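Local coordinates for protein prephenate dehydrogenase (Aquifex aeolicus, PDB 2G5C) that probably catalyses the NAD(+)-dependent oxidative decarboxylation of prephenate to 3-(4-hydroxyphenyl)pyruvate, a step in tyrosine biosynthesis, at residues A[27-32]-A[46-51]; A[93-98]-A[117-122]; A[183-188]-A[228-233]. All coordinates share one frame; numbering follows the deposited sequence.

Interaction 1 of 3, residues A[27-32]-A[46-51]; sequences GKIYGY and GIIDEG. With NAD (nicotinamide-adenine-dinucleotide), chain E.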
loop_
_atom_site.group_PDB
_atom_site.type_symbol
_atom_site.label_atom_id
_atom_site.label_comp_id
_atom_site.label_asym_id
_atom_site.label_seq_id
_atom_site.Cartn_x
_atom_site.Cartn_y
_atom_site.Cartn_z
ATOM N N GLY A 27 39.403 -11.298 3.171
ATOM C CA GLY A 27 40.214 -10.101 3.014
ATOM C C GLY A 27 39.880 -9.008 4.009
ATOM O O GLY A 27 39.197 -9.250 5.002
ATOM N N LYS A 28 40.363 -7.799 3.745
ATOM C CA LYS A 28 40.114 -6.664 4.628
ATOM C C LYS A 28 38.931 -5.824 4.174
ATOM O O LYS A 28 38.741 -5.589 2.980
ATOM C CB LYS A 28 41.359 -5.775 4.719
ATOM C CG LYS A 28 42.411 -6.270 5.703
ATOM C CD LYS A 28 41.936 -6.081 7.137
ATOM C CE LYS A 28 42.867 -6.752 8.134
ATOM N NZ LYS A 28 42.910 -8.229 7.936
ATOM N N ILE A 29 38.132 -5.380 5.139
ATOM C CA ILE A 29 36.971 -4.550 4.855
ATOM C C ILE A 29 37.138 -3.246 5.614
ATOM O O ILE A 29 37.172 -3.226 6.840
ATOM C CB ILE A 29 35.666 -5.237 5.288
ATOM C CG1 ILE A 29 35.489 -6.542 4.506
ATOM C CG2 ILE A 29 34.489 -4.319 5.029
ATOM C CD1 ILE A 29 34.276 -7.350 4.906
ATOM N N TYR A 30 37.250 -2.159 4.867
ATOM C CA TYR A 30 37.443 -0.841 5.447
ATOM C C TYR A 30 36.206 0.017 5.257
ATOM O O TYR A 30 35.325 -0.310 4.456
ATOM C CB TYR A 30 38.642 -0.161 4.780
ATOM C CG TYR A 30 39.950 -0.877 4.992
ATOM C CD1 TYR A 30 40.585 -0.852 6.231
ATOM C CD2 TYR A 30 40.554 -1.587 3.954
ATOM C CE1 TYR A 30 41.792 -1.514 6.435
ATOM C CE2 TYR A 30 41.761 -2.254 4.146
ATOM C CZ TYR A 30 42.375 -2.213 5.389
ATOM O OH TYR A 30 43.575 -2.870 5.590
ATOM N N GLY A 31 36.152 1.124 5.987
ATOM C CA GLY A 31 35.013 2.007 5.874
ATOM C C GLY A 31 35.363 3.477 5.936
ATOM O O GLY A 31 36.339 3.876 6.571
ATOM N N TYR A 32 34.565 4.278 5.239
ATOM C CA TYR A 32 34.718 5.726 5.214
ATOM C C TYR A 32 33.330 6.296 5.431
ATOM O O TYR A 32 32.386 5.945 4.721
ATOM C CB TYR A 32 35.257 6.223 3.870
ATOM C CG TYR A 32 35.080 7.718 3.697
ATOM C CD1 TYR A 32 35.676 8.617 4.582
ATOM C CD2 TYR A 32 34.265 8.232 2.690
ATOM C CE1 TYR A 32 35.456 9.992 4.472
ATOM C CE2 TYR A 32 34.037 9.606 2.572
ATOM C CZ TYR A 32 34.633 10.476 3.466
ATOM O OH TYR A 32 34.386 11.827 3.374
ATOM N N GLY A 46 32.153 -5.712 14.334
ATOM C CA GLY A 46 32.889 -6.591 13.447
ATOM C C GLY A 46 32.382 -6.467 12.023
ATOM O O GLY A 46 32.513 -7.397 11.226
ATOM N N ILE A 47 31.787 -5.320 11.710
ATOM C CA ILE A 47 31.265 -5.067 10.371
ATOM C C ILE A 47 32.446 -4.800 9.446
ATOM O O ILE A 47 32.565 -5.406 8.381
ATOM C CB ILE A 47 30.343 -3.832 10.350
ATOM C CG1 ILE A 47 29.272 -3.953 11.438
ATOM C CG2 ILE A 47 29.691 -3.700 8.980
ATOM C CD1 ILE A 47 28.317 -5.100 11.235
ATOM N N ILE A 48 33.311 -3.881 9.873
ATOM C CA ILE A 48 34.509 -3.514 9.127
ATOM C C ILE A 48 35.720 -3.725 10.033
ATOM O O ILE A 48 35.587 -3.765 11.259
ATOM C CB ILE A 48 34.471 -2.031 8.682
ATOM C CG1 ILE A 48 34.423 -1.120 9.911
ATOM C CG2 ILE A 48 33.250 -1.783 7.796
ATOM C CD1 ILE A 48 34.589 0.349 9.600
ATOM N N ASP A 49 36.897 -3.862 9.431
ATOM C CA ASP A 49 38.126 -4.069 10.188
ATOM C C ASP A 49 38.620 -2.752 10.785
ATOM O O ASP A 49 39.120 -2.712 11.908
ATOM C CB ASP A 49 39.203 -4.666 9.280
ATOM C CG ASP A 49 38.878 -6.083 8.841
ATOM O OD1 ASP A 49 38.899 -6.992 9.698
ATOM O OD2 ASP A 49 38.599 -6.291 7.640
ATOM N N GLU A 50 38.470 -1.678 10.021
ATOM C CA GLU A 50 38.897 -0.352 10.444
ATOM C C GLU A 50 38.236 0.673 9.540
ATOM O O GLU A 50 37.833 0.359 8.419
ATOM C CB GLU A 50 40.422 -0.215 10.337
ATOM C CG GLU A 50 40.931 1.200 10.618
ATOM C CD GLU A 50 42.417 1.376 10.344
ATOM O OE1 GLU A 50 42.912 2.514 10.503
ATOM O OE2 GLU A 50 43.091 0.388 9.972
ATOM N N GLY A 51 38.124 1.902 10.025
ATOM C CA GLY A 51 37.508 2.940 9.225
ATOM C C GLY A 51 38.085 4.300 9.536
ATOM O O GLY A 51 38.875 4.452 10.465
HETATM P PA NAD E . 21.905 5.099 6.026
HETATM O O1A NAD E . 21.667 3.915 6.866
HETATM O O2A NAD E . 21.339 6.406 6.538
HETATM O O5B NAD E . 23.480 5.189 5.810
HETATM C C5B NAD E . 24.023 6.232 5.054
HETATM C C4B NAD E . 25.432 6.513 5.543
HETATM O O4B NAD E . 25.877 7.589 4.760
HETATM C C3B NAD E . 25.483 7.007 7.007
HETATM O O3B NAD E . 26.270 6.161 7.835
HETATM C C2B NAD E . 26.014 8.436 6.869
HETATM O O2B NAD E . 26.779 8.922 7.952
HETATM C C1B NAD E . 26.769 8.297 5.568
HETATM N N9A NAD E . 27.151 9.510 4.823
HETATM C C8A NAD E . 26.423 10.650 4.575
HETATM N N7A NAD E . 27.177 11.493 3.849
HETATM C C5A NAD E . 28.378 10.914 3.624
HETATM C C6A NAD E . 29.543 11.300 2.944
HETATM N N6A NAD E . 29.621 12.471 2.339
HETATM N N1A NAD E . 30.639 10.435 2.905
HETATM C C2A NAD E . 30.586 9.191 3.535
HETATM N N3A NAD E . 29.437 8.801 4.210
HETATM C C4A NAD E . 28.363 9.657 4.243
HETATM O O3 NAD E . 21.341 4.879 4.506
HETATM P PN NAD E . 21.141 3.466 3.767
HETATM O O1N NAD E . 22.206 2.549 4.216
HETATM O O2N NAD E . 19.741 3.023 4.011
HETATM O O5D NAD E . 21.266 3.727 2.179
HETATM C C5D NAD E . 22.477 4.168 1.596
HETATM C C4D NAD E . 22.406 4.234 0.053
HETATM O O4D NAD E . 21.790 3.061 -0.453
HETATM C C3D NAD E . 21.663 5.411 -0.594
HETATM O O3D NAD E . 22.502 5.978 -1.603
HETATM C C2D NAD E . 20.392 4.829 -1.192
HETATM O O2D NAD E . 19.991 5.483 -2.393
HETATM C C1D NAD E . 20.757 3.357 -1.371
HETATM N N1N NAD E . 19.658 2.361 -1.172
HETATM C C2N NAD E . 18.929 2.411 0.013
HETATM C C3N NAD E . 17.892 1.494 0.233
HETATM C C7N NAD E . 17.117 1.560 1.517
HETATM O O7N NAD E . 16.112 0.651 1.700
HETATM N N7N NAD E . 17.356 2.444 2.469
HETATM C C4N NAD E . 17.605 0.525 -0.768
HETATM C C5N NAD E . 18.353 0.484 -1.967
HETATM C C6N NAD E . 19.385 1.418 -2.158
#
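Asp49 grips both the N-H and the C=O of Ile29. Its OD2 accepts from Ile29 N at 2.7 Å with a nearly straight N-H (171°), while Asp49 N donates to Ile29 O, also at 2.7 Å. The pair lies where strand 50-52 joins strand 28-32, in the beta-alpha-beta unit with helix 36-44 at one margin of the Rossmann-type nucleotide-binding domain. Further along, the parallel pairing continues with Gly31 N to Glu50 O, 3.1 Å, and Gly31 to Thr52. Beside these bonds, Ile29 CG2 meets Ile48 CG2 at 4.0 Å. Ile48 takes chi1 62°, with CG1 between its own N and carbonyl carbon, and this carries CD1 to 4.0 Å from Gly31 N; a CB on Gly31 would collide with that methyl. Lys28 crosses Asp49 at about a right angle, its CD 3.4 Å from Asp49 OD2, but the charged ends fall short of a salt bridge. Arg21 supplies one instead, binding Asp49 OD2 and also Gly27 O, which fixes the carboxylate from helix 11-22. Ile47 and Ile48 pack against helix 36-44, which ends in a Schellman motif at Gly46. At the far end of strand 28-32, Tyr32 CE2 lies 3.5 Å from N1A of the NAD adenine.

Interaction 2 of 3, residues A[93-98]-A[117-122]; sequences TDQGSV and GHPIAG. With NAD (nicotinamide-adenine-dinucleotide), chain E.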
loop_
_atom_site.group_PDB
_atom_site.type_symbol
_atom_site.label_atom_id
_atom_site.label_comp_id
_atom_site.label_asym_id
_atom_site.label_seq_id
_atom_site.Cartn_x
_atom_site.Cartn_y
_atom_site.Cartn_z
ATOM N N THR A 93 31.902 0.606 -7.537
ATOM C CA THR A 93 30.507 0.342 -7.880
ATOM C C THR A 93 29.628 0.944 -6.778
ATOM O O THR A 93 30.142 1.361 -5.743
ATOM C CB THR A 93 30.269 -1.192 -8.046
ATOM O OG1 THR A 93 28.974 -1.429 -8.614
ATOM C CG2 THR A 93 30.392 -1.908 -6.712
ATOM N N ASP A 94 28.316 1.010 -6.989
ATOM C CA ASP A 94 27.446 1.609 -5.978
ATOM C C ASP A 94 26.173 0.827 -5.643
ATOM O O ASP A 94 25.936 -0.275 -6.146
ATOM C CB ASP A 94 27.067 3.036 -6.405
ATOM C CG ASP A 94 26.059 3.062 -7.564
ATOM O OD1 ASP A 94 26.304 2.393 -8.599
ATOM O OD2 ASP A 94 25.026 3.760 -7.443
ATOM N N GLN A 95 25.364 1.422 -4.772
ATOM C CA GLN A 95 24.097 0.848 -4.332
ATOM C C GLN A 95 22.980 1.868 -4.513
ATOM O O GLN A 95 21.827 1.598 -4.176
ATOM C CB GLN A 95 24.174 0.460 -2.851
ATOM C CG GLN A 95 25.029 -0.755 -2.568
ATOM C CD GLN A 95 24.834 -1.287 -1.160
ATOM O OE1 GLN A 95 25.504 -0.861 -0.218
ATOM N NE2 GLN A 95 23.900 -2.218 -1.010
ATOM N N GLY A 96 23.327 3.040 -5.037
ATOM C CA GLY A 96 22.347 4.097 -5.241
ATOM C C GLY A 96 21.026 3.618 -5.820
ATOM O O GLY A 96 21.006 2.703 -6.642
ATOM N N SER A 97 19.931 4.238 -5.385
ATOM C CA SER A 97 18.588 3.883 -5.842
ATOM C C SER A 97 18.331 4.398 -7.248
ATOM O O SER A 97 17.441 3.910 -7.945
ATOM C CB SER A 97 17.529 4.469 -4.900
ATOM O OG SER A 97 17.628 3.920 -3.599
ATOM N N VAL A 98 19.093 5.408 -7.649
ATOM C CA VAL A 98 18.951 5.982 -8.979
ATOM C C VAL A 98 20.225 5.767 -9.791
ATOM O O VAL A 98 21.323 5.675 -9.246
ATOM C CB VAL A 98 18.647 7.504 -8.921
ATOM C CG1 VAL A 98 17.355 7.752 -8.149
ATOM C CG2 VAL A 98 19.804 8.246 -8.274
ATOM N N GLY A 117 25.387 0.099 -10.052
ATOM C CA GLY A 117 24.590 -0.986 -9.498
ATOM C C GLY A 117 23.454 -0.527 -8.596
ATOM O O GLY A 117 23.472 0.594 -8.064
ATOM N N HIS A 118 22.458 -1.395 -8.430
ATOM C CA HIS A 118 21.300 -1.093 -7.587
ATOM C C HIS A 118 20.641 -2.361 -7.063
ATOM O O HIS A 118 19.925 -3.046 -7.798
ATOM C CB HIS A 118 20.249 -0.297 -8.360
ATOM C CG HIS A 118 18.982 -0.064 -7.591
ATOM N ND1 HIS A 118 17.809 0.336 -8.193
ATOM C CD2 HIS A 118 18.706 -0.177 -6.270
ATOM C CE1 HIS A 118 16.864 0.454 -7.277
ATOM N NE2 HIS A 118 17.383 0.149 -6.103
ATOM N N PRO A 119 20.885 -2.700 -5.789
ATOM C CA PRO A 119 20.289 -3.896 -5.192
ATOM C C PRO A 119 18.838 -3.587 -4.822
ATOM O O PRO A 119 18.558 -2.555 -4.212
ATOM C CB PRO A 119 21.164 -4.136 -3.970
ATOM C CG PRO A 119 21.509 -2.737 -3.546
ATOM C CD PRO A 119 21.861 -2.086 -4.870
ATOM N N ILE A 120 17.919 -4.466 -5.208
ATOM C CA ILE A 120 16.505 -4.256 -4.911
ATOM C C ILE A 120 16.155 -4.956 -3.605
ATOM O O ILE A 120 15.466 -5.981 -3.593
ATOM C CB ILE A 120 15.601 -4.808 -6.039
ATOM C CG1 ILE A 120 16.062 -4.268 -7.396
ATOM C CG2 ILE A 120 14.147 -4.412 -5.781
ATOM C CD1 ILE A 120 15.981 -2.758 -7.523
ATOM N N ALA A 121 16.648 -4.392 -2.509
ATOM C CA ALA A 121 16.413 -4.932 -1.178
ATOM C C ALA A 121 16.474 -3.794 -0.165
ATOM O O ALA A 121 16.585 -2.625 -0.542
ATOM C CB ALA A 121 17.465 -5.983 -0.852
ATOM N N GLY A 122 16.403 -4.141 1.117
ATOM C CA GLY A 122 16.453 -3.135 2.163
ATOM C C GLY A 122 15.073 -2.674 2.588
ATOM O O GLY A 122 14.341 -2.074 1.801
HETATM P PA NAD E . 21.905 5.099 6.026
HETATM O O1A NAD E . 21.667 3.915 6.866
HETATM O O2A NAD E . 21.339 6.406 6.538
HETATM O O5B NAD E . 23.480 5.189 5.810
HETATM C C5B NAD E . 24.023 6.232 5.054
HETATM C C4B NAD E . 25.432 6.513 5.543
HETATM O O4B NAD E . 25.877 7.589 4.760
HETATM C C3B NAD E . 25.483 7.007 7.007
HETATM O O3B NAD E . 26.270 6.161 7.835
HETATM C C2B NAD E . 26.014 8.436 6.869
HETATM O O2B NAD E . 26.779 8.922 7.952
HETATM C C1B NAD E . 26.769 8.297 5.568
HETATM N N9A NAD E . 27.151 9.510 4.823
HETATM C C8A NAD E . 26.423 10.650 4.575
HETATM N N7A NAD E . 27.177 11.493 3.849
HETATM C C5A NAD E . 28.378 10.914 3.624
HETATM C C6A NAD E . 29.543 11.300 2.944
HETATM N N6A NAD E . 29.621 12.471 2.339
HETATM N N1A NAD E . 30.639 10.435 2.905
HETATM C C2A NAD E . 30.586 9.191 3.535
HETATM N N3A NAD E . 29.437 8.801 4.210
HETATM C C4A NAD E . 28.363 9.657 4.243
HETATM O O3 NAD E . 21.341 4.879 4.506
HETATM P PN NAD E . 21.141 3.466 3.767
HETATM O O1N NAD E . 22.206 2.549 4.216
HETATM O O2N NAD E . 19.741 3.023 4.011
HETATM O O5D NAD E . 21.266 3.727 2.179
HETATM C C5D NAD E . 22.477 4.168 1.596
HETATM C C4D NAD E . 22.406 4.234 0.053
HETATM O O4D NAD E . 21.790 3.061 -0.453
HETATM C C3D NAD E . 21.663 5.411 -0.594
HETATM O O3D NAD E . 22.502 5.978 -1.603
HETATM C C2D NAD E . 20.392 4.829 -1.192
HETATM O O2D NAD E . 19.991 5.483 -2.393
HETATM C C1D NAD E . 20.757 3.357 -1.371
HETATM N N1N NAD E . 19.658 2.361 -1.172
HETATM C C2N NAD E . 18.929 2.411 0.013
HETATM C C3N NAD E . 17.892 1.494 0.233
HETATM C C7N NAD E . 17.117 1.560 1.517
HETATM O O7N NAD E . 16.112 0.651 1.700
HETATM N N7N NAD E . 17.356 2.444 2.469
HETATM C C4N NAD E . 17.605 0.525 -0.768
HETATM C C5N NAD E . 18.353 0.484 -1.967
HETATM C C6N NAD E . 19.385 1.418 -2.158
#
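Gly117 N bonds to Asp94 OD1 at 2.9 Å and 164°, arriving from above the carboxylate, 36° out of its plane. Asp94 has CG between its own N and carbonyl carbon (chi1 73°), and its other oxygen, OD2, forms a salt bridge with Lys99 and takes a weak bond from Gly96 N. Lys99 also donates to Gly117 O, which probably eases the approach of that carbonyl to Asp94 O, two acceptors 3.2 Å apart. Beyond this pair, the two neighbouring parallel strands of the Rossmann-type sheet, 91-94 and 114-120, part at their C-terminal ends, where the NAD lies. The His118 ring lies against the loop 95-98: Ser97 CA sits over its centre, 4.0 Å from the centroid, and Ile120 CD1 covers the opposite face toward the rim. His118 ND1 is hydrogen-bonded to His176 NE2, which helps to fix the ring's rotation. Gln95 crosses Pro119 at about a right angle, NE2 3.5 Å from Pro119 CG, its amide tied to Ser69 and Tyr136. Ser97 turns to the cofactor, where its N donates to NAD O2D at 3.2 Å and its OG shares a 3.1 Å hydrogen bond with the same hydroxyl. Ala121 O lies 3.3 Å from NAD C4N.

Interaction 3 of 3, residues A[183-188]-A[228-233]; sequences VSHLPH and IMWRDI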
loop_
_atom_site.group_PDB
_atom_site.type_symbol
_atom_site.label_atom_id
_atom_site.label_comp_id
_atom_site.label_asym_id
_atom_site.label_seq_id
_atom_site.Cartn_x
_atom_site.Cartn_y
_atom_site.Cartn_z
ATOM N N VAL A 183 7.396 2.254 -11.202
ATOM C CA VAL A 183 7.044 1.221 -10.221
ATOM C C VAL A 183 7.435 1.471 -8.769
ATOM O O VAL A 183 6.972 0.763 -7.875
ATOM C CB VAL A 183 7.625 -0.167 -10.620
ATOM C CG1 VAL A 183 7.177 -0.538 -12.038
ATOM C CG2 VAL A 183 9.154 -0.150 -10.515
ATOM N N SER A 184 8.276 2.469 -8.530
ATOM C CA SER A 184 8.723 2.765 -7.176
ATOM C C SER A 184 8.547 4.219 -6.754
ATOM O O SER A 184 7.937 4.507 -5.728
ATOM C CB SER A 184 10.197 2.373 -7.021
ATOM O OG SER A 184 10.721 2.860 -5.797
ATOM N N HIS A 185 9.084 5.140 -7.541
ATOM C CA HIS A 185 8.986 6.552 -7.193
ATOM C C HIS A 185 7.550 7.058 -7.222
ATOM O O HIS A 185 7.103 7.711 -6.280
ATOM C CB HIS A 185 9.877 7.365 -8.128
ATOM C CG HIS A 185 11.274 6.832 -8.216
ATOM N ND1 HIS A 185 12.171 7.235 -9.182
ATOM C CD2 HIS A 185 11.917 5.902 -7.468
ATOM C CE1 HIS A 185 13.305 6.574 -9.026
ATOM N NE2 HIS A 185 13.177 5.760 -7.993
ATOM N N LEU A 186 6.828 6.751 -8.295
ATOM C CA LEU A 186 5.436 7.185 -8.423
ATOM C C LEU A 186 4.603 6.715 -7.229
ATOM O O LEU A 186 3.877 7.504 -6.625
ATOM C CB LEU A 186 4.835 6.656 -9.732
ATOM C CG LEU A 186 3.314 6.734 -9.876
ATOM C CD1 LEU A 186 2.851 8.190 -9.819
ATOM C CD2 LEU A 186 2.899 6.069 -11.191
ATOM N N PRO A 187 4.687 5.417 -6.878
ATOM C CA PRO A 187 3.922 4.897 -5.740
ATOM C C PRO A 187 4.224 5.666 -4.458
ATOM O O PRO A 187 3.334 5.911 -3.644
ATOM C CB PRO A 187 4.375 3.441 -5.660
ATOM C CG PRO A 187 4.617 3.098 -7.089
ATOM C CD PRO A 187 5.338 4.317 -7.613
ATOM N N HIS A 188 5.485 6.048 -4.273
ATOM C CA HIS A 188 5.852 6.804 -3.082
ATOM C C HIS A 188 5.291 8.219 -3.169
ATOM O O HIS A 188 4.722 8.726 -2.202
ATOM C CB HIS A 188 7.380 6.823 -2.895
ATOM C CG HIS A 188 7.920 5.579 -2.255
ATOM N ND1 HIS A 188 8.025 4.379 -2.925
ATOM C CD2 HIS A 188 8.338 5.339 -0.987
ATOM C CE1 HIS A 188 8.483 3.452 -2.100
ATOM N NE2 HIS A 188 8.681 4.009 -0.917
ATOM N N ILE A 228 14.402 13.133 3.221
ATOM C CA ILE A 228 15.591 13.618 2.540
ATOM C C ILE A 228 15.929 12.736 1.343
ATOM O O ILE A 228 16.188 13.243 0.253
ATOM C CB ILE A 228 16.809 13.677 3.505
ATOM C CG1 ILE A 228 16.672 14.874 4.453
ATOM C CG2 ILE A 228 18.103 13.793 2.715
ATOM C CD1 ILE A 228 15.412 14.860 5.303
HETATM N N MSE A 229 15.920 11.422 1.544
HETATM C CA MSE A 229 16.228 10.497 0.457
HETATM C C MSE A 229 15.263 10.699 -0.703
HETATM O O MSE A 229 15.679 10.804 -1.855
HETATM C CB MSE A 229 16.150 9.040 0.934
HETATM C CG MSE A 229 16.447 8.019 -0.170
HETATM SE SE MSE A 229 16.378 6.156 0.398
HETATM C CE MSE A 229 14.594 5.716 -0.198
ATOM N N TRP A 230 13.968 10.762 -0.400
ATOM C CA TRP A 230 12.984 10.946 -1.453
ATOM C C TRP A 230 13.065 12.319 -2.112
ATOM O O TRP A 230 12.750 12.456 -3.294
ATOM C CB TRP A 230 11.575 10.631 -0.922
ATOM C CG TRP A 230 11.401 9.142 -0.825
ATOM C CD1 TRP A 230 11.485 8.368 0.301
ATOM C CD2 TRP A 230 11.299 8.232 -1.927
ATOM N NE1 TRP A 230 11.455 7.032 -0.038
ATOM C CE2 TRP A 230 11.343 6.923 -1.398
ATOM C CE3 TRP A 230 11.183 8.399 -3.314
ATOM C CZ2 TRP A 230 11.278 5.784 -2.209
ATOM C CZ3 TRP A 230 11.116 7.269 -4.119
ATOM C CH2 TRP A 230 11.166 5.976 -3.561
ATOM N N ARG A 231 13.498 13.333 -1.367
ATOM C CA ARG A 231 13.653 14.661 -1.961
ATOM C C ARG A 231 14.759 14.556 -3.004
ATOM O O ARG A 231 14.697 15.175 -4.066
ATOM C CB ARG A 231 14.088 15.700 -0.929
ATOM C CG ARG A 231 14.488 17.030 -1.573
ATOM C CD ARG A 231 15.449 17.825 -0.706
ATOM N NE ARG A 231 16.766 17.205 -0.635
ATOM C CZ ARG A 231 17.731 17.601 0.190
ATOM N NH1 ARG A 231 17.518 18.616 1.016
ATOM N NH2 ARG A 231 18.908 16.986 0.187
ATOM N N ASP A 232 15.781 13.770 -2.684
ATOM C CA ASP A 232 16.906 13.595 -3.593
ATOM C C ASP A 232 16.496 12.749 -4.793
ATOM O O ASP A 232 16.843 13.063 -5.925
ATOM C CB ASP A 232 18.089 12.949 -2.863
ATOM C CG ASP A 232 18.600 13.802 -1.707
ATOM O OD1 ASP A 232 18.507 15.043 -1.797
ATOM O OD2 ASP A 232 19.109 13.238 -0.715
ATOM N N ILE A 233 15.748 11.683 -4.543
ATOM C CA ILE A 233 15.301 10.825 -5.626
ATOM C C ILE A 233 14.405 11.610 -6.577
ATOM O O ILE A 233 14.575 11.538 -7.788
ATOM C CB ILE A 233 14.542 9.593 -5.082
ATOM C CG1 ILE A 233 15.516 8.690 -4.320
ATOM C CG2 ILE A 233 13.877 8.834 -6.223
ATOM C CD1 ILE A 233 14.871 7.462 -3.698
#
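Trp230 reaches from helix 227-236 to helix 173-201 and lays its six-membered ring against His188 in an offset stack, centroids 4.0 Å apart and planes 17° from parallel. The closest approach is His188 CD2 to Trp230 CZ2, 3.2 Å, and His188 CB adds a CH-pi contact over the same benzo ring. His188 has CG beside its own N (chi1 -81°), which swings the imidazole back over the preceding turn; there ND1 donates to Ser184 O at 2.8 Å. That carbonyl also accepts from His188 N, the two donors coming from opposite faces of its plane. An alanine at His188 would probably open a gap over the Trp230 six-membered ring, leave Ser184 O without its ND1 donor and let the indole tilt more freely. His185 meets the rim of Trp230 obliquely, CD2 3.7 Å from CZ3, while Ile233 CG2 stands over the centre of the His185 ring in a CH-pi contact, 3.5 Å from its centroid. Ile233 CD1 lies against the Trp230 face turned from His188, and Phe192 meets the indole edge-to-face. The segment axes pass 11.4 Å apart at 119° in the dimerization domain, and Leu271 of the second subunit packs on Trp230. Ring faces and methyls make the contact between the segments, so the fit probably depends on shape, and on the ND1 bond within helix 173-201 that sets how the His188 ring is turned.

Interactions 1 and 2 belong to the same sheet, their centres 20 Å apart, and each meets a different end of one NAD molecule: the first reaches the adenine, the second the nicotinamide and its ribose. They do not touch; their nearest atoms stay about 10 Å apart. Interaction 3, in the dimerization domain, lies 14 Å from interaction 2 between centres and packs directly on it: Ile233 CG2 comes to 4.1 Å from Val98 CG1, and Ile233 CD1 to 4.2 Å from Ser97 CB. Helix 227-236 therefore backs the loop that binds the nicotinamide ribose, with the Ile233 side chain about 6 Å from the cofactor at the nearest atoms. Interaction 1 is remote from interaction 3, about 30 Å between centres.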